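Local coordinates for protein putative monooxygenase (Fusobacterium nucleatum subsp. nucleatum, PDB 3MCS) that probably acts as a monooxygenase of the antibiotic biosynthesis type, with two antibiotic biosynthesis monooxygenase repeats in one chain, at residues Y30-L44 and V59-H71. Sequence-based numbering, arbitrary orientation.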
loop_
_atom_site.group_PDB
_atom_site.type_symbol
_atom_site.label_atom_id
_atom_site.label_comp_id
_atom_site.label_asym_id
_atom_site.label_seq_id
_atom_site.Cartn_x
_atom_site.Cartn_y
_atom_site.Cartn_z
ATOM N N TYR A 30 -14.781 -8.695 1.816
ATOM C CA TYR A 30 -14.314 -8.278 0.492
ATOM C C TYR A 30 -12.951 -8.842 0.185
ATOM O O TYR A 30 -12.725 -9.397 -0.901
ATOM C CB TYR A 30 -14.328 -6.749 0.415
ATOM C CG TYR A 30 -13.701 -6.120 -0.800
ATOM C CD1 TYR A 30 -14.247 -6.284 -2.045
ATOM C CD2 TYR A 30 -12.606 -5.284 -0.678
ATOM C CE1 TYR A 30 -13.680 -5.687 -3.155
ATOM C CE2 TYR A 30 -12.044 -4.666 -1.775
ATOM C CZ TYR A 30 -12.582 -4.877 -3.016
ATOM O OH TYR A 30 -12.043 -4.270 -4.131
ATOM N N VAL A 31 -12.052 -8.734 1.155
ATOM C CA VAL A 31 -10.679 -9.218 0.968
ATOM C C VAL A 31 -10.672 -10.735 0.832
ATOM O O VAL A 31 -9.997 -11.270 -0.056
ATOM C CB VAL A 31 -9.734 -8.731 2.107
ATOM C CG1 VAL A 31 -8.406 -9.387 2.008
ATOM C CG2 VAL A 31 -9.583 -7.224 2.067
ATOM N N ASN A 32 -11.448 -11.415 1.677
ATOM C CA ASN A 32 -11.512 -12.885 1.662
ATOM C C ASN A 32 -12.198 -13.488 0.441
ATOM O O ASN A 32 -11.804 -14.548 -0.023
ATOM C CB ASN A 32 -12.202 -13.431 2.926
ATOM C CG ASN A 32 -11.336 -13.315 4.186
ATOM O OD1 ASN A 32 -10.108 -13.186 4.120
ATOM N ND2 ASN A 32 -11.982 -13.387 5.338
ATOM N N LYS A 33 -13.223 -12.820 -0.075
ATOM C CA LYS A 33 -13.958 -13.354 -1.216
ATOM C C LYS A 33 -13.202 -13.055 -2.495
ATOM O O LYS A 33 -13.229 -13.853 -3.418
ATOM C CB LYS A 33 -15.414 -12.842 -1.279
ATOM C CG LYS A 33 -16.230 -13.482 -2.442
ATOM C CD LYS A 33 -17.688 -12.965 -2.534
ATOM C CE LYS A 33 -18.491 -13.654 -3.660
ATOM N NZ LYS A 33 -18.652 -15.131 -3.468
ATOM N N THR A 34 -12.500 -11.928 -2.533
ATOM C CA THR A 34 -11.718 -11.568 -3.720
ATOM C C THR A 34 -10.549 -12.507 -3.977
ATOM O O THR A 34 -10.458 -13.102 -5.061
ATOM C CB THR A 34 -11.178 -10.129 -3.633
ATOM O OG1 THR A 34 -12.278 -9.226 -3.682
ATOM C CG2 THR A 34 -10.259 -9.811 -4.789
HETATM N N MSE A 35 -9.657 -12.619 -2.992
HETATM C CA MSE A 35 -8.460 -13.455 -3.107
HETATM C C MSE A 35 -8.779 -14.949 -3.159
HETATM O O MSE A 35 -8.095 -15.714 -3.836
HETATM C CB MSE A 35 -7.507 -13.165 -1.966
HETATM C CG MSE A 35 -6.712 -11.898 -2.143
HETATM SE SE MSE A 35 -5.423 -12.106 -3.538
HETATM C CE MSE A 35 -4.336 -13.554 -2.918
ATOM N N GLY A 36 -9.827 -15.383 -2.476
ATOM C CA GLY A 36 -10.165 -16.797 -2.500
ATOM C C GLY A 36 -10.663 -17.317 -3.847
ATOM O O GLY A 36 -10.454 -18.481 -4.188
ATOM N N VAL A 37 -11.280 -16.436 -4.632
ATOM C CA VAL A 37 -11.969 -16.819 -5.865
ATOM C C VAL A 37 -11.476 -16.210 -7.175
ATOM O O VAL A 37 -11.538 -16.862 -8.201
ATOM C CB VAL A 37 -13.474 -16.433 -5.697
ATOM C CG1 VAL A 37 -14.214 -16.321 -7.039
ATOM C CG2 VAL A 37 -14.180 -17.406 -4.719
ATOM N N GLU A 38 -10.968 -14.984 -7.155
ATOM C CA GLU A 38 -10.652 -14.287 -8.415
ATOM C C GLU A 38 -9.239 -14.481 -8.982
ATOM O O GLU A 38 -8.278 -14.715 -8.254
ATOM C CB GLU A 38 -10.983 -12.785 -8.266
ATOM C CG GLU A 38 -12.441 -12.568 -7.856
ATOM C CD GLU A 38 -12.825 -11.124 -7.658
ATOM O OE1 GLU A 38 -12.017 -10.231 -7.997
ATOM O OE2 GLU A 38 -13.957 -10.890 -7.168
ATOM N N GLN A 39 -9.153 -14.357 -10.309
ATOM C CA GLN A 39 -7.909 -14.487 -11.061
ATOM C C GLN A 39 -7.207 -13.161 -11.308
ATOM O O GLN A 39 -7.852 -12.134 -11.512
ATOM C CB GLN A 39 -8.210 -15.104 -12.416
ATOM C CG GLN A 39 -8.734 -16.509 -12.320
ATOM C CD GLN A 39 -7.688 -17.481 -11.822
ATOM O OE1 GLN A 39 -6.489 -17.247 -11.979
ATOM N NE2 GLN A 39 -8.139 -18.588 -11.235
ATOM N N GLY A 40 -5.880 -13.207 -11.339
ATOM C CA GLY A 40 -5.058 -12.039 -11.599
ATOM C C GLY A 40 -4.906 -11.076 -10.436
ATOM O O GLY A 40 -4.329 -9.997 -10.592
ATOM N N VAL A 41 -5.407 -11.455 -9.275
ATOM C CA VAL A 41 -5.314 -10.602 -8.108
ATOM C C VAL A 41 -4.066 -11.011 -7.364
ATOM O O VAL A 41 -3.966 -12.144 -6.914
ATOM C CB VAL A 41 -6.571 -10.693 -7.222
ATOM C CG1 VAL A 41 -6.861 -12.116 -6.847
ATOM C CG2 VAL A 41 -6.383 -9.884 -5.992
ATOM N N LEU A 42 -3.109 -10.094 -7.250
ATOM C CA LEU A 42 -1.818 -10.400 -6.613
ATOM C C LEU A 42 -1.827 -10.243 -5.087
ATOM O O LEU A 42 -1.030 -10.874 -4.386
ATOM C CB LEU A 42 -0.714 -9.524 -7.210
ATOM C CG LEU A 42 -0.305 -9.843 -8.658
ATOM C CD1 LEU A 42 0.617 -8.750 -9.203
ATOM C CD2 LEU A 42 0.358 -11.212 -8.769
ATOM N N GLY A 43 -2.723 -9.404 -4.587
ATOM C CA GLY A 43 -2.841 -9.171 -3.178
ATOM C C GLY A 43 -3.760 -8.008 -2.830
ATOM O O GLY A 43 -3.930 -7.072 -3.611
ATOM N N LEU A 44 -4.386 -8.106 -1.662
ATOM C CA LEU A 44 -5.245 -7.041 -1.117
ATOM C C LEU A 44 -4.841 -6.813 0.333
ATOM O O LEU A 44 -4.591 -7.764 1.056
ATOM C CB LEU A 44 -6.750 -7.336 -1.261
ATOM C CG LEU A 44 -7.283 -6.909 -2.629
ATOM C CD1 LEU A 44 -6.928 -7.923 -3.647
ATOM C CD2 LEU A 44 -8.780 -6.730 -2.598
ATOM N N VAL A 59 -4.997 -1.279 -0.065
ATOM C CA VAL A 59 -4.022 -1.367 -1.133
ATOM C C VAL A 59 -4.421 -2.591 -1.947
ATOM O O VAL A 59 -4.544 -3.662 -1.397
ATOM C CB VAL A 59 -2.610 -1.524 -0.571
ATOM C CG1 VAL A 59 -1.573 -1.647 -1.692
ATOM C CG2 VAL A 59 -2.299 -0.352 0.335
ATOM N N GLU A 60 -4.653 -2.410 -3.242
ATOM C CA GLU A 60 -5.097 -3.470 -4.130
ATOM C C GLU A 60 -4.109 -3.565 -5.290
ATOM O O GLU A 60 -3.783 -2.553 -5.894
ATOM C CB GLU A 60 -6.507 -3.180 -4.662
ATOM C CG GLU A 60 -7.634 -3.105 -3.605
ATOM C CD GLU A 60 -9.085 -2.940 -4.211
ATOM O OE1 GLU A 60 -9.312 -2.911 -5.432
ATOM O OE2 GLU A 60 -10.041 -2.841 -3.450
ATOM N N ILE A 61 -3.637 -4.781 -5.595
ATOM C CA ILE A 61 -2.659 -4.990 -6.673
ATOM C C ILE A 61 -3.037 -6.153 -7.554
ATOM O O ILE A 61 -3.338 -7.253 -7.078
ATOM C CB ILE A 61 -1.211 -5.127 -6.127
ATOM C CG1 ILE A 61 -0.199 -5.128 -7.287
ATOM C CG2 ILE A 61 -1.089 -6.336 -5.215
ATOM C CD1 ILE A 61 1.258 -4.999 -6.816
ATOM N N TYR A 62 -3.032 -5.888 -8.856
ATOM C CA TYR A 62 -3.449 -6.860 -9.868
ATOM C C TYR A 62 -2.387 -7.054 -10.938
ATOM O O TYR A 62 -1.516 -6.220 -11.154
ATOM C CB TYR A 62 -4.762 -6.417 -10.508
ATOM C CG TYR A 62 -5.846 -6.164 -9.502
ATOM C CD1 TYR A 62 -5.954 -4.946 -8.874
ATOM C CD2 TYR A 62 -6.748 -7.149 -9.168
ATOM C CE1 TYR A 62 -6.949 -4.712 -7.939
ATOM C CE2 TYR A 62 -7.755 -6.923 -8.240
ATOM C CZ TYR A 62 -7.848 -5.698 -7.630
ATOM O OH TYR A 62 -8.824 -5.428 -6.703
ATOM N N ASN A 63 -2.511 -8.160 -11.646
ATOM C CA ASN A 63 -1.500 -8.528 -12.590
ATOM C C ASN A 63 -1.543 -7.648 -13.833
ATOM O O ASN A 63 -0.498 -7.377 -14.414
ATOM C CB ASN A 63 -1.650 -10.014 -12.929
ATOM C CG ASN A 63 -0.311 -10.727 -13.053
ATOM O OD1 ASN A 63 0.646 -10.205 -13.634
ATOM N ND2 ASN A 63 -0.241 -11.934 -12.507
ATOM N N ASP A 64 -2.742 -7.215 -14.232
ATOM C CA ASP A 64 -2.934 -6.336 -15.410
ATOM C C ASP A 64 -4.308 -5.655 -15.400
ATOM O O ASP A 64 -5.148 -6.000 -14.565
ATOM C CB ASP A 64 -2.725 -7.087 -16.726
ATOM C CG ASP A 64 -3.741 -8.191 -16.965
ATOM O OD1 ASP A 64 -4.882 -8.151 -16.459
ATOM O OD2 ASP A 64 -3.396 -9.110 -17.720
ATOM N N TYR A 65 -4.549 -4.726 -16.328
ATOM C CA TYR A 65 -5.826 -3.982 -16.325
ATOM C C TYR A 65 -7.047 -4.843 -16.602
ATOM O O TYR A 65 -8.149 -4.459 -16.236
ATOM C CB TYR A 65 -5.835 -2.762 -17.288
ATOM C CG TYR A 65 -5.799 -3.044 -18.796
ATOM C CD1 TYR A 65 -6.935 -3.386 -19.503
ATOM C CD2 TYR A 65 -4.623 -2.891 -19.508
ATOM C CE1 TYR A 65 -6.877 -3.618 -20.869
ATOM C CE2 TYR A 65 -4.551 -3.101 -20.856
ATOM C CZ TYR A 65 -5.670 -3.466 -21.551
ATOM O OH TYR A 65 -5.580 -3.696 -22.922
ATOM N N LEU A 66 -6.874 -5.981 -17.252
ATOM C CA LEU A 66 -8.025 -6.837 -17.531
ATOM C C LEU A 66 -8.451 -7.533 -16.250
ATOM O O LEU A 66 -9.658 -7.659 -15.981
ATOM C CB LEU A 66 -7.725 -7.857 -18.642
ATOM C CG LEU A 66 -8.819 -8.900 -18.923
ATOM C CD1 LEU A 66 -10.183 -8.260 -19.258
ATOM C CD2 LEU A 66 -8.363 -9.845 -20.041
ATOM N N ALA A 67 -7.464 -7.984 -15.470
ATOM C CA ALA A 67 -7.741 -8.646 -14.196
ATOM C C ALA A 67 -8.492 -7.682 -13.299
ATOM O O ALA A 67 -9.446 -8.068 -12.625
ATOM C CB ALA A 67 -6.453 -9.123 -13.518
ATOM N N PHE A 68 -8.054 -6.426 -13.316
ATOM C CA PHE A 68 -8.680 -5.381 -12.533
ATOM C C PHE A 68 -10.096 -5.110 -13.012
ATOM O O PHE A 68 -11.031 -5.067 -12.200
ATOM C CB PHE A 68 -7.851 -4.086 -12.576
ATOM C CG PHE A 68 -8.525 -2.921 -11.913
ATOM C CD1 PHE A 68 -8.616 -2.844 -10.523
ATOM C CD2 PHE A 68 -9.074 -1.908 -12.671
ATOM C CE1 PHE A 68 -9.249 -1.786 -9.903
ATOM C CE2 PHE A 68 -9.700 -0.837 -12.061
ATOM C CZ PHE A 68 -9.786 -0.778 -10.668
ATOM N N SER A 69 -10.266 -4.929 -14.319
ATOM C CA SER A 69 -11.598 -4.651 -14.856
ATOM C C SER A 69 -12.594 -5.767 -14.519
ATOM O O SER A 69 -13.783 -5.500 -14.264
ATOM C CB SER A 69 -11.558 -4.387 -16.366
ATOM O OG SER A 69 -12.613 -5.063 -17.042
ATOM N N ASN A 70 -12.119 -7.013 -14.541
ATOM C CA ASN A 70 -12.980 -8.134 -14.194
ATOM C C ASN A 70 -13.327 -8.106 -12.701
ATOM O O ASN A 70 -14.433 -8.416 -12.300
ATOM C CB ASN A 70 -12.342 -9.458 -14.610
ATOM C CG ASN A 70 -12.553 -9.790 -16.089
ATOM O OD1 ASN A 70 -13.591 -9.486 -16.674
ATOM N ND2 ASN A 70 -11.577 -10.459 -16.679
ATOM N N HIS A 71 -12.378 -7.701 -11.882
ATOM C CA HIS A 71 -12.616 -7.584 -10.466
ATOM C C HIS A 71 -13.700 -6.558 -10.191
ATOM O O HIS A 71 -14.592 -6.819 -9.383
ATOM C CB HIS A 71 -11.332 -7.204 -9.737
ATOM C CG HIS A 71 -11.538 -6.782 -8.311
ATOM N ND1 HIS A 71 -11.736 -7.681 -7.286
ATOM C CD2 HIS A 71 -11.528 -5.555 -7.742
ATOM C CE1 HIS A 71 -11.868 -7.022 -6.150
ATOM N NE2 HIS A 71 -11.745 -5.731 -6.400
#
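Within the first antibiotic biosynthesis monooxygenase family region, between helices and sheet, a buried polar chain runs Glu38–His71–Tyr30–Glu60. Imidazole suits its place because it has two ring nitrogens that can each donate: His71 ND1 donates to Glu38 OE1 (2.7 Å, N-H...O 163°) on the carboxylate's syn side, and NE2 donates to Tyr30 OH at 2.7 Å, both partners lying in the ring plane. These two bonds fix the ring's rotation. A chi1 of 168°, which sets CG opposite the backbone N, carries His71 from helix 65-73 toward helix 20-37, while Thr34 lies at the ring edge beside CE1. A tyrosine hydroxyl can accept and donate at once, and Tyr30 OH passes the bond on to Glu60 OE2 (2.6 Å) from above the carboxylate plane.

Beside this network, strands 41-49 and 55-62 pair antiparallel. Ile61 O takes Leu42 N at 2.9 Å and, weakly, Gly43 N, a classic beta bulge; Ile61 N returns a bond to Gly43 O. Gly40 CA packs 3.8 Å from Ala67 CB; a CB on Gly40 would run into that methyl, and its positive phi also favours glycine. Its carbonyl accepts from Asn63 N (2.8 Å). Helices packed against an antiparallel hairpin in this way are typical of the dimeric alpha-beta barrel superfamily's ferredoxin-like fold.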